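Local atomic coordinates of putative monooxygenase (Fusobacterium nucleatum subsp. nucleatum, PDB entry 3MCS), a protein that is a putative monooxygenase, probably of the antibiotic biosynthesis monooxygenase type, whose chain carries two sequence regions of that family. Residues E28-K33 against I58-N63; S69-T72 against A76-D79; V99-D104 against I133-V138; E166-I171 against L175-A180. All coordinates share one frame; numbering follows the deposited sequence.

Interaction 1: E28-K33 against I58-N63; sequences EDYVNK and IVEIYN
Tyr30 OH meets Glu60 OE2 between helix 20-37 and the sheet that it covers, in a hydrogen bond of 2.6 Å donated by the phenol. The carboxylate oxygen sits at the ring edge, in the plane of the phenol, yet the hydroxyl reaches it from about 40° above the carboxylate plane. The two side chains cross at about a right angle. With chi1 at 172°, the Tyr30 ring swings opposite its own backbone nitrogen and projects across the gap to strand 55-62, while the Glu60 chain stretches out straight beyond CG to receive it.

This buried pair is the tight part, and Phe80 stacks on the Tyr30 ring. Packing is slacker toward Ile58, whose CD1 stays 4.6 Å from Tyr30 CE2. Asp29, Asn32 and Lys33 are exposed and make no contact with 58-63.

Helix-on-sheet packing of this kind belongs to the ferredoxin-like alpha+beta fold expected of this family, but here a polar pair lies inside it. Tyr30 OH also bonds to His71 NE2, so one hydroxyl links carboxylate and imidazole. The chemistry implies a buried carboxylate that is probably stabilised by the bond Glu60 OE2 accepts from Tyr30 OH.

Interaction 2: S69-T72 against A76-D79; sequences SNHT and ASKD
Ser77 packs its CB over one face of the His71 imidazole, across the bend where helix 65-73 gives way to helix 75-87.

The ring contact is a CH-pi interaction. Ser77 CB lies 4.3 Å from the centroid of the His71 ring, displaced toward the rim, and its nearest ring atom is His71 NE2, 4.0 Å away. The His71 ring departs opposite its backbone nitrogen (chi1 168°), which carries it toward the second helix.

Van der Waals contact continues along the backbone. The same Ser77 CB touches His71 O at 3.2 Å, and Ser77 OG lies 3.9 Å from Thr72 CA. Ser77 thus rests against the end of the preceding helix, where the two backbone segments come to within 5.6 Å between Thr72 CA and Ser77 CA.

Hydrogen bonds do not bridge the two segments; they act inside or around them. Thr72, whose CB points away from the second helix, sends OG1 back to Ser69 O at 3.1 Å, a side-chain-to-backbone bond within its own helical turn. The imidazole has its ND1 bonded to Glu38, and its NE2 is already bonded on the side of helix 20-37.

The chemistry implies a division of labour: bonds at both nitrogens hold the imidazole against rotation, while Ser77 CB lies over one of its faces as a hydrocarbon contact.

Interaction 3: V99-D104 against I133-V138; sequences VQIAKD and IIKNIV
Lys135 NZ, salt-bridged to Glu132 on its own helix, passes 3.6 Å from Gln100 OE1 without a hydrogen bond between them. The contact is helix-on-sheet packing, probably of the ferredoxin-like alpha+beta type: helix 127-143 lies against the antiparallel sheet at strand 91-104, just where that strand turns a corner. Gln100 and Ile101 form a classic beta bulge opposite Leu152, so that two successive side chains both point toward the helix.

Each bulge residue takes a different part of the same lysine. Gln100 folds at chi2 (-74°), and its OE1 comes closest to Lys135 CE, at 3.2 Å, with the ammonium nitrogen slightly farther off. Ile101 CD1 reaches the backbone end of the lysine, 4.1 Å from Lys135 CB. The extended lysine thus runs from Ile101 at CB to Gln100 at CE, and its methylene groups bridge a partly exposed glutamine and a buried isoleucine. Val138, one turn on, packs over Val150 and Leu152 of the neighbouring strand and so continues the apolar seam into the sheet. Ile101 CD1 also lies 3.5 Å from the helix carbonyl Lys135 O.

Interaction 4: E166-I171 against L175-A180; sequences EVYKDI and LNHRSA
One face of the His177 imidazole carries Tyr168 OH, while Phe183 meets the same ring edge-to-face. The Tyr168 ring has Glu166 CD in plane at its edge, and Tyr174 makes a further edge-to-face pair with it. Between the tyrosine and the histidine the planes are only 26° from parallel but slid apart, with centroids 5.5 Å distant, so the overlap is slight and the phenol oxygen does most of the touching, Tyr168 OH lying 3.0 Å from His177 CD2.

The contact follows strand 161-168 into helix 171-178, which comes directly after it and is N-capped by Asp170, in a probably ferredoxin-like half of the chain.

Polar atoms fix the aromatic groups. Tyr168 OH donates to Glu166 OE1 at 2.5 Å, reaching it from 69° above the carboxylate plane. Glu166 chi1 (47°) places CG between the backbone nitrogen and the carbonyl carbon, and the extended remainder delivers the carboxylate to the hydroxyl two residues on. His177 is held at ND1 by Tyr182 OH. A bound acetate, probably from the crystallisation liquor, lies about 5 Å from the Glu166 side chain, consistent with a pocket there.

On the exposed side, Leu175 N donates to Ile171 O at 3.1 Å, the first turn of the helix, and Leu175 CG packs over that same oxygen. At the helix end Leu175 O accepts twice, from Ser179 N at 2.9 Å and from Ser179 OG at 3.0 Å, the two donors arriving from opposite faces of the carbonyl plane.

In the fold
Interactions 1 and 2 form one continuous cluster, their centres about 10 Å apart, joined by a probable hydrogen bond between Tyr30 OH and His71 NE2 at 2.7 Å. Interactions 3 and 4 have centres about 15 Å apart and do not touch; interactions 2 and 4, with centres about 33 Å apart, lie on opposite sides of the chain's centre. Interactions 1, 3 and 4 all reach the same antiparallel beta-sheet. The two family regions echo each other: Glu60, Tyr62 and His71 in the first have the same spacing as Glu166, Tyr168 and His177 in the second, consistent with a repeated unit. The acetate, about 5 Å from the Glu166 side chain in interaction 4, may mark a pocket.

Interaction 1: E28-K33 against I58-N63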
loop_
_atom_site.group_PDB
_atom_site.type_symbol
_atom_site.label_atom_id
_atom_site.label_comp_id
_atom_site.label_asym_id
_atom_site.label_seq_id
_atom_site.Cartn_x
_atom_site.Cartn_y
_atom_site.Cartn_z
ATOM N N GLU A 28 13.445 -0.077 -9.224
ATOM C CA GLU A 28 13.603 -1.512 -9.453
ATOM C C GLU A 28 14.784 -2.058 -8.634
ATOM O O GLU A 28 14.635 -3.053 -7.914
ATOM C CB GLU A 28 13.795 -1.841 -10.940
ATOM C CG GLU A 28 12.518 -1.780 -11.779
ATOM C CD GLU A 28 12.744 -2.012 -13.284
ATOM O OE1 GLU A 28 13.889 -2.306 -13.714
ATOM O OE2 GLU A 28 11.748 -1.881 -14.036
ATOM N N ASP A 29 15.948 -1.412 -8.751
ATOM C CA ASP A 29 17.120 -1.826 -7.992
ATOM C C ASP A 29 16.814 -1.851 -6.494
ATOM O O ASP A 29 17.163 -2.795 -5.801
ATOM C CB ASP A 29 18.313 -0.883 -8.220
ATOM C CG ASP A 29 18.834 -0.896 -9.655
ATOM O OD1 ASP A 29 18.270 -1.646 -10.481
ATOM O OD2 ASP A 29 19.805 -0.129 -9.934
ATOM N N TYR A 30 16.147 -0.818 -5.998
ATOM C CA TYR A 30 15.885 -0.707 -4.561
ATOM C C TYR A 30 15.033 -1.846 -4.067
ATOM O O TYR A 30 15.350 -2.478 -3.047
ATOM C CB TYR A 30 15.243 0.652 -4.274
ATOM C CG TYR A 30 14.722 0.881 -2.880
ATOM C CD1 TYR A 30 15.572 0.947 -1.809
ATOM C CD2 TYR A 30 13.378 1.119 -2.657
ATOM C CE1 TYR A 30 15.092 1.179 -0.533
ATOM C CE2 TYR A 30 12.891 1.372 -1.392
ATOM C CZ TYR A 30 13.753 1.394 -0.330
ATOM O OH TYR A 30 13.294 1.646 0.946
ATOM N N VAL A 31 13.971 -2.135 -4.808
ATOM C CA VAL A 31 13.046 -3.204 -4.416
ATOM C C VAL A 31 13.742 -4.557 -4.497
ATOM O O VAL A 31 13.613 -5.371 -3.575
ATOM C CB VAL A 31 11.735 -3.172 -5.257
ATOM C CG1 VAL A 31 10.902 -4.371 -4.985
ATOM C CG2 VAL A 31 10.950 -1.908 -4.975
ATOM N N ASN A 32 14.504 -4.773 -5.570
ATOM C CA ASN A 32 15.212 -6.047 -5.777
ATOM C C ASN A 32 16.369 -6.304 -4.819
ATOM O O ASN A 32 16.611 -7.440 -4.439
ATOM C CB ASN A 32 15.737 -6.171 -7.218
ATOM C CG ASN A 32 14.629 -6.427 -8.246
ATOM O OD1 ASN A 32 13.528 -6.883 -7.914
ATOM N ND2 ASN A 32 14.935 -6.156 -9.505
ATOM N N LYS A 33 17.086 -5.254 -4.433
ATOM C CA LYS A 33 18.237 -5.425 -3.552
ATOM C C LYS A 33 17.767 -5.551 -2.117
ATOM O O LYS A 33 18.369 -6.275 -1.342
ATOM C CB LYS A 33 19.283 -4.301 -3.715
ATOM C CG LYS A 33 20.556 -4.528 -2.846
ATOM C CD LYS A 33 21.609 -3.399 -2.980
ATOM C CE LYS A 33 22.883 -3.675 -2.151
ATOM N NZ LYS A 33 23.626 -4.904 -2.578
ATOM N N ILE A 58 5.362 3.920 -2.943
ATOM C CA ILE A 58 6.088 2.734 -2.541
ATOM C C ILE A 58 5.512 2.345 -1.190
ATOM O O ILE A 58 5.565 3.118 -0.253
ATOM C CB ILE A 58 7.616 2.967 -2.437
ATOM C CG1 ILE A 58 8.179 3.576 -3.714
ATOM C CG2 ILE A 58 8.330 1.676 -2.177
ATOM C CD1 ILE A 58 9.702 3.786 -3.681
ATOM N N VAL A 59 4.893 1.173 -1.135
ATOM C CA VAL A 59 4.353 0.610 0.085
ATOM C C VAL A 59 5.437 -0.317 0.619
ATOM O O VAL A 59 5.881 -1.191 -0.089
ATOM C CB VAL A 59 3.065 -0.164 -0.193
ATOM C CG1 VAL A 59 2.500 -0.787 1.086
ATOM C CG2 VAL A 59 2.058 0.761 -0.843
ATOM N N GLU A 60 5.876 -0.090 1.853
ATOM C CA GLU A 60 6.945 -0.854 2.473
ATOM C C GLU A 60 6.419 -1.431 3.784
ATOM O O GLU A 60 5.840 -0.705 4.579
ATOM C CB GLU A 60 8.165 0.038 2.742
ATOM C CG GLU A 60 8.845 0.659 1.499
ATOM C CD GLU A 60 10.173 1.457 1.814
ATOM O OE1 GLU A 60 10.657 1.547 2.955
ATOM O OE2 GLU A 60 10.768 2.010 0.896
ATOM N N ILE A 61 6.623 -2.738 4.004
ATOM C CA ILE A 61 6.136 -3.409 5.217
ATOM C C ILE A 61 7.192 -4.294 5.830
ATOM O O ILE A 61 7.820 -5.114 5.152
ATOM C CB ILE A 61 4.813 -4.182 4.965
ATOM C CG1 ILE A 61 4.224 -4.688 6.294
ATOM C CG2 ILE A 61 5.016 -5.280 3.934
ATOM C CD1 ILE A 61 2.795 -5.232 6.153
ATOM N N TYR A 62 7.391 -4.104 7.130
ATOM C CA TYR A 62 8.428 -4.804 7.888
ATOM C C TYR A 62 7.860 -5.502 9.112
ATOM O O TYR A 62 6.793 -5.172 9.617
ATOM C CB TYR A 62 9.524 -3.826 8.303
ATOM C CG TYR A 62 10.100 -3.069 7.144
ATOM C CD1 TYR A 62 9.502 -1.919 6.685
ATOM C CD2 TYR A 62 11.232 -3.514 6.497
ATOM C CE1 TYR A 62 10.027 -1.221 5.610
ATOM C CE2 TYR A 62 11.773 -2.818 5.424
ATOM C CZ TYR A 62 11.162 -1.670 4.988
ATOM O OH TYR A 62 11.658 -0.950 3.929
ATOM N N ASN A 63 8.629 -6.447 9.617
ATOM C CA ASN A 63 8.151 -7.272 10.685
ATOM C C ASN A 63 8.106 -6.512 12.005
ATOM O O ASN A 63 7.226 -6.773 12.819
ATOM C CB ASN A 63 9.018 -8.530 10.773
ATOM C CG ASN A 63 8.208 -9.784 11.065
ATOM O OD1 ASN A 63 7.295 -9.783 11.897
ATOM N ND2 ASN A 63 8.546 -10.869 10.380
#

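Interaction 2: S69-T72 against A76-D79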
loop_
_atom_site.group_PDB
_atom_site.type_symbol
_atom_site.label_atom_id
_atom_site.label_comp_id
_atom_site.label_asym_id
_atom_site.label_seq_id
_atom_site.Cartn_x
_atom_site.Cartn_y
_atom_site.Cartn_z
ATOM N N SER A 69 14.555 -0.087 11.085
ATOM C CA SER A 69 15.714 0.757 11.373
ATOM C C SER A 69 16.983 0.240 10.686
ATOM O O SER A 69 17.829 1.034 10.235
ATOM C CB SER A 69 15.934 0.924 12.882
ATOM O OG SER A 69 17.309 0.791 13.226
ATOM N N ASN A 70 17.128 -1.085 10.628
ATOM C CA ASN A 70 18.280 -1.669 9.958
ATOM C C ASN A 70 18.200 -1.436 8.445
ATOM O O ASN A 70 19.194 -1.187 7.787
ATOM C CB ASN A 70 18.416 -3.151 10.304
ATOM C CG ASN A 70 19.108 -3.395 11.646
ATOM O OD1 ASN A 70 20.013 -2.666 12.045
ATOM N ND2 ASN A 70 18.705 -4.459 12.323
ATOM N N HIS A 71 17.001 -1.489 7.902
ATOM C CA HIS A 71 16.807 -1.230 6.498
ATOM C C HIS A 71 17.222 0.189 6.156
ATOM O O HIS A 71 17.909 0.396 5.155
ATOM C CB HIS A 71 15.352 -1.463 6.107
ATOM C CG HIS A 71 14.993 -0.948 4.744
ATOM N ND1 HIS A 71 15.309 -1.620 3.583
ATOM C CD2 HIS A 71 14.304 0.154 4.368
ATOM C CE1 HIS A 71 14.852 -0.938 2.549
ATOM N NE2 HIS A 71 14.239 0.142 2.998
ATOM N N THR A 72 16.868 1.166 6.989
ATOM C CA THR A 72 17.218 2.535 6.643
ATOM C C THR A 72 18.727 2.772 6.741
ATOM O O THR A 72 19.219 3.780 6.251
ATOM C CB THR A 72 16.467 3.589 7.460
ATOM O OG1 THR A 72 17.042 3.674 8.765
ATOM C CG2 THR A 72 14.958 3.255 7.536
ATOM N N ALA A 76 20.830 -0.937 0.293
ATOM C CA ALA A 76 19.758 -0.645 -0.661
ATOM C C ALA A 76 19.213 0.755 -0.486
ATOM O O ALA A 76 19.191 1.545 -1.438
ATOM C CB ALA A 76 18.627 -1.653 -0.547
ATOM N N SER A 77 18.799 1.052 0.746
ATOM C CA SER A 77 18.198 2.339 1.104
ATOM C C SER A 77 19.179 3.492 0.975
ATOM O O SER A 77 18.826 4.550 0.456
ATOM C CB SER A 77 17.651 2.271 2.528
ATOM O OG SER A 77 16.939 3.432 2.894
ATOM N N LYS A 78 20.415 3.292 1.415
ATOM C CA LYS A 78 21.429 4.361 1.294
ATOM C C LYS A 78 21.632 4.755 -0.186
ATOM O O LYS A 78 21.837 5.934 -0.509
ATOM C CB LYS A 78 22.772 3.977 1.944
ATOM N N ASP A 79 21.559 3.777 -1.086
ATOM C CA ASP A 79 21.730 4.069 -2.496
ATOM C C ASP A 79 20.528 4.802 -3.067
ATOM O O ASP A 79 20.679 5.798 -3.782
ATOM C CB ASP A 79 22.013 2.790 -3.283
ATOM C CG ASP A 79 23.413 2.290 -3.064
ATOM O OD1 ASP A 79 24.134 2.981 -2.325
ATOM O OD2 ASP A 79 23.791 1.233 -3.631
#

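Interaction 3: V99-D104 against I133-V138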
loop_
_atom_site.group_PDB
_atom_site.type_symbol
_atom_site.label_atom_id
_atom_site.label_comp_id
_atom_site.label_asym_id
_atom_site.label_seq_id
_atom_site.Cartn_x
_atom_site.Cartn_y
_atom_site.Cartn_z
ATOM N N VAL A 99 -1.339 -0.947 11.486
ATOM C CA VAL A 99 -1.971 -2.007 10.701
ATOM C C VAL A 99 -3.134 -2.656 11.443
ATOM O O VAL A 99 -2.971 -3.053 12.599
ATOM C CB VAL A 99 -0.964 -3.097 10.341
ATOM C CG1 VAL A 99 -1.635 -4.169 9.477
ATOM C CG2 VAL A 99 0.199 -2.487 9.623
ATOM N N GLN A 100 -4.303 -2.727 10.806
ATOM C CA GLN A 100 -5.481 -3.380 11.416
ATOM C C GLN A 100 -5.590 -4.775 10.857
ATOM O O GLN A 100 -5.793 -5.736 11.610
ATOM C CB GLN A 100 -6.756 -2.612 11.140
ATOM C CG GLN A 100 -6.814 -1.290 11.870
ATOM C CD GLN A 100 -7.075 -1.422 13.372
ATOM O OE1 GLN A 100 -7.622 -2.426 13.850
ATOM N NE2 GLN A 100 -6.706 -0.389 14.117
ATOM N N ILE A 101 -5.496 -4.864 9.530
ATOM C CA ILE A 101 -5.469 -6.116 8.811
ATOM C C ILE A 101 -4.413 -6.056 7.709
ATOM O O ILE A 101 -4.328 -5.080 6.961
ATOM C CB ILE A 101 -6.787 -6.435 8.144
ATOM C CG1 ILE A 101 -7.920 -6.434 9.161
ATOM C CG2 ILE A 101 -6.672 -7.790 7.478
ATOM C CD1 ILE A 101 -9.239 -6.809 8.562
ATOM N N ALA A 102 -3.587 -7.090 7.651
ATOM C CA ALA A 102 -2.591 -7.239 6.609
ATOM C C ALA A 102 -2.574 -8.727 6.226
ATOM O O ALA A 102 -2.194 -9.579 7.033
ATOM C CB ALA A 102 -1.222 -6.768 7.074
ATOM N N LYS A 103 -3.020 -9.018 5.000
ATOM C CA LYS A 103 -3.112 -10.384 4.475
ATOM C C LYS A 103 -2.641 -10.440 3.029
ATOM O O LYS A 103 -3.032 -9.599 2.228
ATOM C CB LYS A 103 -4.557 -10.893 4.560
ATOM C CG LYS A 103 -5.084 -11.062 5.996
ATOM C CD LYS A 103 -6.610 -11.316 6.049
ATOM C CE LYS A 103 -7.035 -12.726 5.636
ATOM N NZ LYS A 103 -6.919 -13.774 6.684
ATOM N N ASP A 104 -1.779 -11.401 2.696
ATOM C CA ASP A 104 -1.308 -11.524 1.309
ATOM C C ASP A 104 -0.909 -12.941 0.883
ATOM O O ASP A 104 -0.848 -13.880 1.696
ATOM C CB ASP A 104 -0.164 -10.530 1.017
ATOM C CG ASP A 104 1.125 -10.843 1.760
ATOM O OD1 ASP A 104 1.362 -11.989 2.183
ATOM O OD2 ASP A 104 1.949 -9.927 1.886
ATOM N N ILE A 133 -17.020 -2.095 10.241
ATOM C CA ILE A 133 -17.579 -2.324 8.913
ATOM C C ILE A 133 -16.488 -2.583 7.869
ATOM O O ILE A 133 -16.497 -3.602 7.184
ATOM C CB ILE A 133 -18.488 -1.160 8.451
ATOM C CG1 ILE A 133 -19.760 -1.095 9.335
ATOM C CG2 ILE A 133 -18.859 -1.346 7.000
ATOM C CD1 ILE A 133 -20.700 0.104 9.082
ATOM N N ILE A 134 -15.529 -1.678 7.768
ATOM C CA ILE A 134 -14.497 -1.835 6.761
ATOM C C ILE A 134 -13.661 -3.072 7.036
ATOM O O ILE A 134 -13.286 -3.763 6.094
ATOM C CB ILE A 134 -13.601 -0.574 6.614
ATOM C CG1 ILE A 134 -12.741 -0.692 5.355
ATOM C CG2 ILE A 134 -12.734 -0.327 7.880
ATOM C CD1 ILE A 134 -11.996 0.565 4.994
ATOM N N LYS A 135 -13.382 -3.369 8.305
ATOM C CA LYS A 135 -12.592 -4.561 8.634
ATOM C C LYS A 135 -13.208 -5.797 7.989
ATOM O O LYS A 135 -12.496 -6.569 7.370
ATOM C CB LYS A 135 -12.454 -4.769 10.150
ATOM C CG LYS A 135 -11.421 -3.869 10.878
ATOM C CD LYS A 135 -11.603 -4.028 12.397
ATOM C CE LYS A 135 -10.684 -3.147 13.218
ATOM N NZ LYS A 135 -11.028 -3.281 14.653
ATOM N N ASN A 136 -14.531 -5.943 8.135
ATOM C CA ASN A 136 -15.282 -7.082 7.592
ATOM C C ASN A 136 -15.205 -7.133 6.077
ATOM O O ASN A 136 -14.923 -8.183 5.498
ATOM C CB ASN A 136 -16.758 -7.018 8.004
ATOM C CG ASN A 136 -16.973 -7.204 9.499
ATOM O OD1 ASN A 136 -16.400 -8.099 10.123
ATOM N ND2 ASN A 136 -17.840 -6.377 10.068
ATOM N N ILE A 137 -15.463 -5.993 5.439
ATOM C CA ILE A 137 -15.414 -5.906 3.992
ATOM C C ILE A 137 -14.053 -6.267 3.437
ATOM O O ILE A 137 -13.966 -6.976 2.440
ATOM C CB ILE A 137 -15.788 -4.499 3.488
ATOM C CG1 ILE A 137 -17.296 -4.260 3.654
ATOM C CG2 ILE A 137 -15.403 -4.332 2.020
ATOM C CD1 ILE A 137 -18.208 -5.233 2.858
ATOM N N VAL A 138 -12.993 -5.781 4.063
ATOM C CA VAL A 138 -11.658 -6.069 3.575
ATOM C C VAL A 138 -11.359 -7.563 3.706
ATOM O O VAL A 138 -10.714 -8.116 2.822
ATOM C CB VAL A 138 -10.597 -5.237 4.288
ATOM C CG1 VAL A 138 -9.215 -5.598 3.781
ATOM C CG2 VAL A 138 -10.863 -3.777 4.067
#

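Interaction 4: E166-I171 against L175-A180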
loop_
_atom_site.group_PDB
_atom_site.type_symbol
_atom_site.label_atom_id
_atom_site.label_comp_id
_atom_site.label_asym_id
_atom_site.label_seq_id
_atom_site.Cartn_x
_atom_site.Cartn_y
_atom_site.Cartn_z
ATOM N N GLU A 166 -4.342 -2.574 -1.956
ATOM C CA GLU A 166 -4.810 -3.880 -2.394
ATOM C C GLU A 166 -4.306 -4.231 -3.782
ATOM O O GLU A 166 -4.270 -3.393 -4.658
ATOM C CB GLU A 166 -6.347 -3.945 -2.310
ATOM C CG GLU A 166 -7.071 -2.745 -2.893
ATOM C CD GLU A 166 -8.583 -2.766 -2.646
ATOM O OE1 GLU A 166 -9.127 -3.791 -2.154
ATOM O OE2 GLU A 166 -9.226 -1.729 -2.953
ATOM N N VAL A 167 -3.891 -5.484 -3.952
ATOM C CA VAL A 167 -3.383 -5.977 -5.217
ATOM C C VAL A 167 -4.270 -7.129 -5.688
ATOM O O VAL A 167 -4.672 -7.940 -4.878
ATOM C CB VAL A 167 -1.932 -6.417 -5.070
ATOM C CG1 VAL A 167 -1.403 -6.939 -6.374
ATOM C CG2 VAL A 167 -1.071 -5.233 -4.562
ATOM N N TYR A 168 -4.589 -7.160 -6.990
ATOM C CA TYR A 168 -5.439 -8.170 -7.627
ATOM C C TYR A 168 -4.698 -8.867 -8.772
ATOM O O TYR A 168 -3.753 -8.307 -9.345
ATOM C CB TYR A 168 -6.728 -7.526 -8.141
ATOM C CG TYR A 168 -7.602 -6.951 -7.046
ATOM C CD1 TYR A 168 -7.357 -5.693 -6.527
ATOM C CD2 TYR A 168 -8.671 -7.671 -6.520
ATOM C CE1 TYR A 168 -8.117 -5.167 -5.507
ATOM C CE2 TYR A 168 -9.461 -7.143 -5.491
ATOM C CZ TYR A 168 -9.169 -5.885 -4.986
ATOM O OH TYR A 168 -9.946 -5.336 -3.975
ATOM N N LYS A 169 -5.115 -10.087 -9.115
ATOM C CA LYS A 169 -4.406 -10.851 -10.169
ATOM C C LYS A 169 -4.580 -10.182 -11.540
ATOM O O LYS A 169 -3.661 -10.219 -12.392
ATOM C CB LYS A 169 -4.812 -12.347 -10.210
ATOM C CG LYS A 169 -6.088 -12.683 -10.976
ATOM C CD LYS A 169 -6.476 -14.173 -10.915
ATOM C CE LYS A 169 -7.817 -14.384 -11.657
ATOM N NZ LYS A 169 -8.444 -15.698 -11.433
ATOM N N ASP A 170 -5.753 -9.574 -11.733
ATOM C CA ASP A 170 -6.090 -8.889 -12.971
ATOM C C ASP A 170 -7.203 -7.876 -12.750
ATOM O O ASP A 170 -7.919 -7.896 -11.740
ATOM C CB ASP A 170 -6.443 -9.886 -14.087
ATOM C CG ASP A 170 -7.590 -10.801 -13.731
ATOM O OD1 ASP A 170 -8.425 -10.430 -12.877
ATOM O OD2 ASP A 170 -7.674 -11.893 -14.325
ATOM N N ILE A 171 -7.336 -6.984 -13.719
ATOM C CA ILE A 171 -8.276 -5.882 -13.644
ATOM C C ILE A 171 -9.722 -6.337 -13.500
ATOM O O ILE A 171 -10.508 -5.685 -12.812
ATOM C CB ILE A 171 -8.074 -4.950 -14.855
ATOM C CG1 ILE A 171 -8.819 -3.622 -14.649
ATOM C CG2 ILE A 171 -8.457 -5.683 -16.158
ATOM C CD1 ILE A 171 -8.323 -2.514 -15.592
ATOM N N LEU A 175 -12.687 -5.222 -10.673
ATOM C CA LEU A 175 -14.004 -4.716 -11.041
ATOM C C LEU A 175 -15.150 -5.587 -10.518
ATOM O O LEU A 175 -16.208 -5.072 -10.145
ATOM C CB LEU A 175 -14.113 -4.571 -12.549
ATOM C CG LEU A 175 -13.197 -3.526 -13.186
ATOM C CD1 LEU A 175 -13.388 -3.541 -14.716
ATOM C CD2 LEU A 175 -13.452 -2.155 -12.631
ATOM N N ASN A 176 -14.940 -6.901 -10.509
ATOM C CA ASN A 176 -15.944 -7.835 -10.006
ATOM C C ASN A 176 -16.083 -7.633 -8.518
ATOM O O ASN A 176 -17.155 -7.775 -7.957
ATOM C CB ASN A 176 -15.591 -9.285 -10.359
ATOM C CG ASN A 176 -15.744 -9.571 -11.859
ATOM O OD1 ASN A 176 -16.452 -8.845 -12.574
ATOM N ND2 ASN A 176 -15.091 -10.633 -12.337
ATOM N N HIS A 177 -14.980 -7.256 -7.890
ATOM C CA HIS A 177 -14.982 -6.958 -6.475
ATOM C C HIS A 177 -15.870 -5.754 -6.168
ATOM O O HIS A 177 -16.740 -5.838 -5.300
ATOM C CB HIS A 177 -13.543 -6.787 -5.978
ATOM C CG HIS A 177 -13.377 -5.791 -4.873
ATOM N ND1 HIS A 177 -13.898 -5.974 -3.608
ATOM C CD2 HIS A 177 -12.689 -4.624 -4.834
ATOM C CE1 HIS A 177 -13.571 -4.939 -2.853
ATOM N NE2 HIS A 177 -12.842 -4.104 -3.570
ATOM N N ARG A 178 -15.727 -4.661 -6.905
ATOM C CA ARG A 178 -16.527 -3.489 -6.569
ATOM C C ARG A 178 -17.918 -3.470 -7.206
ATOM O O ARG A 178 -18.756 -2.646 -6.838
ATOM C CB ARG A 178 -15.754 -2.199 -6.820
ATOM C CG ARG A 178 -15.596 -1.767 -8.246
ATOM C CD ARG A 178 -14.438 -0.771 -8.331
ATOM N NE ARG A 178 -14.461 0.240 -7.280
ATOM C CZ ARG A 178 -15.128 1.395 -7.338
ATOM N NH1 ARG A 178 -15.867 1.721 -8.402
ATOM N NH2 ARG A 178 -15.062 2.245 -6.310
ATOM N N SER A 179 -18.194 -4.392 -8.123
ATOM C CA SER A 179 -19.544 -4.490 -8.662
ATOM C C SER A 179 -20.351 -5.577 -7.907
ATOM O O SER A 179 -21.471 -5.893 -8.296
ATOM C CB SER A 179 -19.530 -4.747 -10.174
ATOM O OG SER A 179 -19.005 -6.019 -10.488
ATOM N N ALA A 180 -19.785 -6.135 -6.833
ATOM C CA ALA A 180 -20.469 -7.156 -6.039
ATOM C C ALA A 180 -21.420 -6.540 -5.019
ATOM O O ALA A 180 -21.132 -5.487 -4.454
ATOM C CB ALA A 180 -19.461 -8.053 -5.316
#